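Long-range contact in glycerol trinitrate reductase (Agrobacterium tumefaciens, PDB 5EPD), which probably reduces nitrate esters such as glycerol trinitrate, as a member of the FMN-dependent Old Yellow Enzyme family of oxidoreductases: residues L73-G85 with T91-W103. Numbering follows the deposited sequence.
Sequences LIISEATQISQQG and TPGIYTQAQIDGW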
ATOM      1  N   LEU A  73       4.276  13.146   1.371  1.00 31.29           N
ATOM      2  CA  LEU A  73       3.944  12.141   0.364  1.00 31.37           C
ATOM      3  C   LEU A  73       2.677  11.408   0.781  1.00 31.86           C
ATOM      4  O   LEU A  73       2.532  11.005   1.961  1.00 31.53           O
ATOM      5  CB  LEU A  73       5.097  11.125   0.216  1.00 31.67           C
ATOM      6  CG  LEU A  73       4.917   9.977  -0.797  1.00 32.11           C
ATOM      7  CD1 LEU A  73       4.937  10.466  -2.239  1.00 32.63           C
ATOM      8  CD2 LEU A  73       5.972   8.898  -0.609  1.00 31.55           C
ATOM      9  N   ILE A  74       1.760  11.238  -0.176  1.00 29.16           N
ATOM     10  CA  ILE A  74       0.571  10.415   0.030  1.00 27.76           C
ATOM     11  C   ILE A  74       0.771   9.090  -0.673  1.00 27.34           C
ATOM     12  O   ILE A  74       1.139   9.058  -1.851  1.00 26.15           O
ATOM     13  CB  ILE A  74      -0.701  11.060  -0.558  1.00 27.14           C
ATOM     14  CG1 ILE A  74      -1.037  12.332   0.176  1.00 25.18           C
ATOM     15  CG2 ILE A  74      -1.884  10.090  -0.473  1.00 27.99           C
ATOM     16  CD1 ILE A  74      -2.153  13.132  -0.497  1.00 26.43           C
ATOM     17  N   ILE A  75       0.537   7.994   0.041  1.00 27.06           N
ATOM     18  CA  ILE A  75       0.414   6.696  -0.626  1.00 27.40           C
ATOM     19  C   ILE A  75      -1.077   6.429  -0.781  1.00 25.83           C
ATOM     20  O   ILE A  75      -1.827   6.394   0.211  1.00 25.15           O
ATOM     21  CB  ILE A  75       1.007   5.497   0.161  1.00 28.21           C
ATOM     22  CG1 ILE A  75       2.336   5.832   0.843  1.00 28.09           C
ATOM     23  CG2 ILE A  75       1.143   4.300  -0.778  1.00 27.45           C
ATOM     24  CD1 ILE A  75       3.495   5.885  -0.118  1.00 29.83           C
ATOM     25  N   SER A  76      -1.520   6.243  -2.011  1.00 25.15           N
ATOM     26  CA  SER A  76      -2.936   5.965  -2.243  1.00 24.59           C
ATOM     27  C   SER A  76      -3.340   4.681  -1.562  1.00 24.01           C
ATOM     28  O   SER A  76      -2.503   3.823  -1.239  1.00 22.82           O
ATOM     29  CB  SER A  76      -3.226   5.738  -3.714  1.00 24.13           C
ATOM     30  OG  SER A  76      -2.713   4.463  -4.121  1.00 23.12           O
ATOM     31  N   GLU A  77      -4.644   4.580  -1.382  1.00 23.32           N
ATOM     32  CA  GLU A  77      -5.316   3.336  -1.106  1.00 24.39           C
ATOM     33  C   GLU A  77      -4.820   2.258  -2.044  1.00 24.27           C
ATOM     34  O   GLU A  77      -4.522   2.518  -3.230  1.00 24.08           O
ATOM     35  CB  GLU A  77      -6.819   3.512  -1.305  1.00 25.12           C
ATOM     36  CG  GLU A  77      -7.212   4.036  -2.699  1.00 25.14           C
ATOM     37  CD  GLU A  77      -8.595   4.689  -2.703  1.00 26.04           C
ATOM     38  OE1 GLU A  77      -8.713   5.947  -2.722  1.00 25.19           O
ATOM     39  OE2 GLU A  77      -9.580   3.924  -2.698  1.00 26.70           O
ATOM     40  N   ALA A  78      -4.715   1.051  -1.506  1.00 24.32           N
ATOM     41  CA  ALA A  78      -4.419  -0.119  -2.328  1.00 25.42           C
ATOM     42  C   ALA A  78      -5.404  -0.188  -3.516  1.00 26.10           C
ATOM     43  O   ALA A  78      -6.624  -0.041  -3.337  1.00 23.93           O
ATOM     44  CB  ALA A  78      -4.508  -1.386  -1.493  1.00 24.87           C
ATOM     45  N   THR A  79      -4.838  -0.407  -4.708  1.00 25.76           N
ATOM     46  CA  THR A  79      -5.514  -0.226  -5.979  1.00 25.08           C
ATOM     47  C   THR A  79      -5.155  -1.451  -6.884  1.00 25.15           C
ATOM     48  O   THR A  79      -3.995  -1.630  -7.305  1.00 23.66           O
ATOM     49  CB  THR A  79      -5.110   1.148  -6.588  1.00 26.74           C
ATOM     50  OG1 THR A  79      -5.733   2.216  -5.850  1.00 25.39           O
ATOM     51  CG2 THR A  79      -5.491   1.269  -8.094  1.00 27.79           C
ATOM     52  N   GLN A  80      -6.152  -2.316  -7.119  1.00 25.84           N
ATOM     53  CA  GLN A  80      -5.975  -3.563  -7.901  1.00 27.22           C
ATOM     54  C   GLN A  80      -5.532  -3.369  -9.357  1.00 28.82           C
ATOM     55  O   GLN A  80      -6.025  -2.488 -10.093  1.00 27.19           O
ATOM     56  CB  GLN A  80      -7.243  -4.394  -7.919  1.00 27.07           C
ATOM     57  CG  GLN A  80      -8.429  -3.670  -8.548  1.00 27.33           C
ATOM     58  CD  GLN A  80      -9.432  -3.169  -7.521  1.00 28.36           C
ATOM     59  OE1 GLN A  80      -9.095  -2.867  -6.368  1.00 26.69           O
ATOM     60  NE2 GLN A  80     -10.681  -3.067  -7.944  1.00 31.37           N
ATOM     61  N   ILE A  81      -4.605  -4.237  -9.747  1.00 28.73           N
ATOM     62  CA  ILE A  81      -4.043  -4.256 -11.098  1.00 30.17           C
ATOM     63  C   ILE A  81      -4.924  -5.042 -12.119  1.00 32.19           C
ATOM     64  O   ILE A  81      -4.755  -4.901 -13.340  1.00 36.15           O
ATOM     65  CB  ILE A  81      -2.619  -4.829 -11.036  1.00 28.84           C
ATOM     66  CG1 ILE A  81      -2.626  -6.307 -10.598  1.00 28.56           C
ATOM     67  CG2 ILE A  81      -1.779  -3.978 -10.089  1.00 29.19           C
ATOM     68  CD1 ILE A  81      -1.266  -6.975 -10.643  1.00 29.38           C
ATOM     69  N   SER A  82      -5.847  -5.858 -11.599  1.00 30.90           N
ATOM     70  CA  SER A  82      -6.780  -6.673 -12.381  1.00 30.79           C
ATOM     71  C   SER A  82      -7.963  -6.956 -11.480  1.00 31.69           C
ATOM     72  O   SER A  82      -7.874  -6.745 -10.274  1.00 33.93           O
ATOM     73  CB  SER A  82      -6.126  -7.992 -12.731  1.00 30.49           C
ATOM     74  OG  SER A  82      -5.763  -8.688 -11.548  1.00 29.60           O
ATOM     75  N   GLN A  83      -9.067  -7.449 -12.024  1.00 31.20           N
ATOM     76  CA  GLN A  83     -10.215  -7.823 -11.170  1.00 31.46           C
ATOM     77  C   GLN A  83      -9.921  -9.099 -10.372  1.00 29.77           C
ATOM     78  O   GLN A  83     -10.491  -9.329  -9.284  1.00 27.88           O
ATOM     79  CB  GLN A  83     -11.463  -8.003 -12.020  1.00 33.07           C
ATOM     80  CG  GLN A  83     -12.751  -8.173 -11.255  1.00 36.31           C
ATOM     81  CD  GLN A  83     -13.874  -8.573 -12.194  1.00 40.40           C
ATOM     82  OE1 GLN A  83     -13.901  -8.144 -13.337  1.00 44.19           O
ATOM     83  NE2 GLN A  83     -14.778  -9.425 -11.733  1.00 41.80           N
ATOM     84  N   GLN A  84      -9.028  -9.918 -10.922  1.00 28.13           N
ATOM     85  CA  GLN A  84      -8.538 -11.099 -10.257  1.00 29.22           C
ATOM     86  C   GLN A  84      -7.913 -10.687  -8.918  1.00 31.18           C
ATOM     87  O   GLN A  84      -8.135 -11.315  -7.859  1.00 33.01           O
ATOM     88  CB  GLN A  84      -7.497 -11.795 -11.139  1.00 29.88           C
ATOM     89  CG  GLN A  84      -7.030 -13.136 -10.571  1.00 30.61           C
ATOM     90  CD  GLN A  84      -5.797 -13.674 -11.256  1.00 31.85           C
ATOM     91  OE1 GLN A  84      -4.676 -13.188 -11.050  1.00 30.91           O
ATOM     92  NE2 GLN A  84      -5.989 -14.710 -12.062  1.00 33.16           N
ATOM     93  N   GLY A  85      -7.129  -9.618  -8.972  1.00 31.05           N
ATOM     94  CA  GLY A  85      -6.511  -9.062  -7.784  1.00 30.00           C
ATOM     95  C   GLY A  85      -7.379  -8.196  -6.877  1.00 29.49           C
ATOM     96  O   GLY A  85      -6.815  -7.584  -5.948  1.00 30.44           O
ATOM     97  N   THR A  91     -13.122  -1.057  -4.176  1.00 24.92           N
ATOM     98  CA  THR A  91     -11.781  -0.561  -4.214  1.00 25.15           C
ATOM     99  C   THR A  91     -11.493  -0.227  -5.700  1.00 24.84           C
ATOM    100  O   THR A  91     -11.998  -0.870  -6.604  1.00 21.75           O
ATOM    101  CB  THR A  91     -10.782  -1.582  -3.614  1.00 24.90           C
ATOM    102  OG1 THR A  91     -10.704  -2.735  -4.447  1.00 25.27           O
ATOM    103  CG2 THR A  91     -11.203  -2.033  -2.228  1.00 24.77           C
ATOM    104  N   PRO A  92     -10.688   0.811  -5.952  1.00 28.43           N
ATOM    105  CA  PRO A  92     -10.457   1.229  -7.343  1.00 28.79           C
ATOM    106  C   PRO A  92      -9.440   0.419  -8.088  1.00 27.27           C
ATOM    107  O   PRO A  92      -8.626  -0.263  -7.480  1.00 26.54           O
ATOM    108  CB  PRO A  92      -9.928   2.675  -7.197  1.00 29.76           C
ATOM    109  CG  PRO A  92      -9.273   2.692  -5.854  1.00 30.37           C
ATOM    110  CD  PRO A  92     -10.134   1.787  -4.984  1.00 30.77           C
ATOM    111  N   GLY A  93      -9.439   0.577  -9.408  1.00 28.79           N
ATOM    112  CA  GLY A  93      -8.507  -0.150 -10.274  1.00 28.98           C
ATOM    113  C   GLY A  93      -7.506   0.747 -10.956  1.00 29.48           C
ATOM    114  O   GLY A  93      -7.531   1.979 -10.824  1.00 27.99           O
ATOM    115  N   ILE A  94      -6.586   0.119 -11.668  1.00 30.92           N
ATOM    116  CA  ILE A  94      -5.626   0.870 -12.460  1.00 33.11           C
ATOM    117  C   ILE A  94      -5.351   0.086 -13.739  1.00 34.36           C
ATOM    118  O   ILE A  94      -4.247   0.097 -14.251  1.00 40.28           O
ATOM    119  CB  ILE A  94      -4.350   1.200 -11.634  1.00 33.41           C
ATOM    120  CG1 ILE A  94      -3.372   2.100 -12.400  1.00 32.57           C
ATOM    121  CG2 ILE A  94      -3.652  -0.074 -11.182  1.00 35.21           C
ATOM    122  CD1 ILE A  94      -4.029   3.342 -12.970  1.00 33.73           C
ATOM    123  N   TYR A  95      -6.371  -0.592 -14.261  1.00 36.23           N
ATOM    124  CA  TYR A  95      -6.179  -1.447 -15.431  1.00 37.69           C
ATOM    125  C   TYR A  95      -6.990  -1.051 -16.659  1.00 39.90           C
ATOM    126  O   TYR A  95      -6.655  -1.507 -17.747  1.00 44.57           O
ATOM    127  CB  TYR A  95      -6.426  -2.925 -15.083  1.00 37.87           C
ATOM    128  CG  TYR A  95      -7.797  -3.271 -14.464  1.00 36.21           C
ATOM    129  CD1 TYR A  95      -7.975  -3.285 -13.090  1.00 34.54           C
ATOM    130  CD2 TYR A  95      -8.880  -3.622 -15.264  1.00 35.77           C
ATOM    131  CE1 TYR A  95      -9.192  -3.611 -12.523  1.00 34.65           C
ATOM    132  CE2 TYR A  95     -10.101  -3.954 -14.705  1.00 34.99           C
ATOM    133  CZ  TYR A  95     -10.249  -3.949 -13.329  1.00 34.91           C
ATOM    134  OH  TYR A  95     -11.456  -4.274 -12.759  1.00 30.88           O
ATOM    135  N   THR A  96      -8.043  -0.243 -16.495  1.00 40.78           N
ATOM    136  CA  THR A  96      -8.830   0.258 -17.635  1.00 39.82           C
ATOM    137  C   THR A  96      -8.624   1.769 -17.799  1.00 40.93           C
ATOM    138  O   THR A  96      -8.321   2.462 -16.824  1.00 43.48           O
ATOM    139  CB  THR A  96     -10.338   0.006 -17.467  1.00 37.73           C
ATOM    140  OG1 THR A  96     -10.848   0.840 -16.421  1.00 37.56           O
ATOM    141  CG2 THR A  96     -10.627  -1.439 -17.171  1.00 36.17           C
ATOM    142  N   GLN A  97      -8.798   2.270 -19.028  1.00 39.20           N
ATOM    143  CA  GLN A  97      -8.707   3.715 -19.307  1.00 38.31           C
ATOM    144  C   GLN A  97      -9.633   4.573 -18.445  1.00 36.97           C
ATOM    145  O   GLN A  97      -9.213   5.652 -18.006  1.00 37.11           O
ATOM    146  CB  GLN A  97      -9.007   4.033 -20.779  1.00 39.16           C
ATOM    147  CG  GLN A  97      -8.553   5.427 -21.206  1.00 39.67           C
ATOM    148  CD  GLN A  97      -7.027   5.623 -21.108  1.00 41.64           C
ATOM    149  OE1 GLN A  97      -6.254   4.698 -21.339  1.00 42.15           O
ATOM    150  NE2 GLN A  97      -6.597   6.835 -20.761  1.00 44.36           N
ATOM    151  N   ALA A  98     -10.881   4.120 -18.237  1.00 34.17           N
ATOM    152  CA  ALA A  98     -11.837   4.786 -17.329  1.00 34.69           C
ATOM    153  C   ALA A  98     -11.198   5.085 -15.969  1.00 35.52           C
ATOM    154  O   ALA A  98     -11.259   6.210 -15.482  1.00 37.57           O
ATOM    155  CB  ALA A  98     -13.094   3.942 -17.137  1.00 33.65           C
ATOM    156  N   GLN A  99     -10.546   4.082 -15.382  1.00 36.50           N
ATOM    157  CA  GLN A  99      -9.861   4.256 -14.096  1.00 35.46           C
ATOM    158  C   GLN A  99      -8.691   5.239 -14.192  1.00 34.86           C
ATOM    159  O   GLN A  99      -8.569   6.169 -13.387  1.00 35.30           O
ATOM    160  CB  GLN A  99      -9.375   2.906 -13.579  1.00 36.21           C
ATOM    161  CG  GLN A  99     -10.511   1.934 -13.252  1.00 35.97           C
ATOM    162  CD  GLN A  99     -10.106   0.463 -13.379  1.00 37.63           C
ATOM    163  OE1 GLN A  99      -8.941   0.134 -13.676  1.00 38.15           O
ATOM    164  NE2 GLN A  99     -11.084  -0.434 -13.188  1.00 36.72           N
ATOM    165  N   ILE A 100      -7.836   5.048 -15.185  1.00 34.70           N
ATOM    166  CA  ILE A 100      -6.732   5.962 -15.399  1.00 36.35           C
ATOM    167  C   ILE A 100      -7.239   7.407 -15.385  1.00 37.60           C
ATOM    168  O   ILE A 100      -6.726   8.265 -14.635  1.00 34.00           O
ATOM    169  CB  ILE A 100      -6.033   5.658 -16.736  1.00 40.95           C
ATOM    170  CG1 ILE A 100      -5.371   4.271 -16.669  1.00 44.57           C
ATOM    171  CG2 ILE A 100      -4.990   6.727 -17.053  1.00 41.54           C
ATOM    172  CD1 ILE A 100      -4.781   3.794 -17.983  1.00 47.57           C
ATOM    173  N   ASP A 101      -8.274   7.660 -16.197  1.00 38.79           N
ATOM    174  CA  ASP A 101      -8.811   9.011 -16.362  1.00 38.16           C
ATOM    175  C   ASP A 101      -9.426   9.548 -15.073  1.00 38.48           C
ATOM    176  O   ASP A 101      -9.245  10.732 -14.762  1.00 39.98           O
ATOM    177  CB  ASP A 101      -9.780   9.086 -17.547  1.00 37.18           C
ATOM    178  CG  ASP A 101      -9.091   8.778 -18.870  1.00 37.64           C
ATOM    179  OD1 ASP A 101      -7.837   8.668 -18.915  1.00 37.05           O
ATOM    180  OD2 ASP A 101      -9.811   8.620 -19.868  1.00 41.52           O
ATOM    181  N   GLY A 102     -10.106   8.688 -14.313  1.00 37.36           N
ATOM    182  CA  GLY A 102     -10.501   9.036 -12.943  1.00 39.96           C
ATOM    183  C   GLY A 102      -9.318   9.446 -12.039  1.00 41.77           C
ATOM    184  O   GLY A 102      -9.410  10.417 -11.257  1.00 38.92           O
ATOM    185  N   TRP A 103      -8.210   8.712 -12.145  1.00 40.59           N
ATOM    186  CA  TRP A 103      -7.025   8.987 -11.332  1.00 41.65           C
ATOM    187  C   TRP A 103      -6.322  10.283 -11.709  1.00 44.97           C
ATOM    188  O   TRP A 103      -5.615  10.870 -10.866  1.00 45.71           O
ATOM    189  CB  TRP A 103      -5.999   7.848 -11.434  1.00 40.34           C
ATOM    190  CG  TRP A 103      -6.341   6.656 -10.624  1.00 38.67           C
ATOM    191  CD1 TRP A 103      -6.659   5.410 -11.085  1.00 37.93           C
ATOM    192  CD2 TRP A 103      -6.389   6.583  -9.195  1.00 37.05           C
ATOM    193  NE1 TRP A 103      -6.902   4.564 -10.028  1.00 37.46           N
ATOM    194  CE2 TRP A 103      -6.750   5.258  -8.856  1.00 36.23           C
ATOM    195  CE3 TRP A 103      -6.158   7.509  -8.166  1.00 34.84           C
ATOM    196  CZ2 TRP A 103      -6.893   4.834  -7.533  1.00 34.50           C
ATOM    197  CZ3 TRP A 103      -6.304   7.085  -6.847  1.00 34.61           C
ATOM    198  CH2 TRP A 103      -6.669   5.753  -6.548  1.00 33.95           C
TER
HETATM  199  O   HOH W   1     -11.661  -4.838 -10.308  1.00 26.52           O
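Gln80 meets Thr91, Pro92 and Gly93 where the second strand of the TIM barrel, residues 73-80, runs out into the loop that leads back to helix 97-112 of the same beta-alpha-beta unit. A single bridge joins the backbones: Ile94 N donates to Gln80 O at 3.1 Å, while the return bond from Gln80 N to Pro92 O is weak. The Gln80 side chain, bent about its CB-CG bond (chi2 -104°), brings its amide to Thr91 and bonds it twice. Its OE1 accepts from Thr91 OG1 at 2.5 Å, and its NE2 reaches Thr91 O at 2.9 Å from above the carbonyl plane. NE2 also donates to a water that lies 2.5 Å from Tyr95 OH. The Tyr95 ring takes Ser82 CA over one face and has Gln80 O at its edge.

On the other side of the bridge, Thr79 places CG2 against Ile94 CB (3.7 Å), and its OG1 touches Pro92 CG and, at 3.3 Å, Trp103 CZ2 while donating to Glu77 O. Glu77 crosses Pro92 at a slant, bringing OE2 to 3.2 Å from Pro92 CD; its OE1 is hydrogen-bonded to Tyr65 OH.

At the N-terminus of helix 97-112, Thr96 and Gln99 form a capping box, and Gln99 OE1 accepts from Tyr95 N and Thr96 N. Further along, Trp103 NE1 donates to Gly93 O at 2.8 Å, with the oxygen in the indole plane.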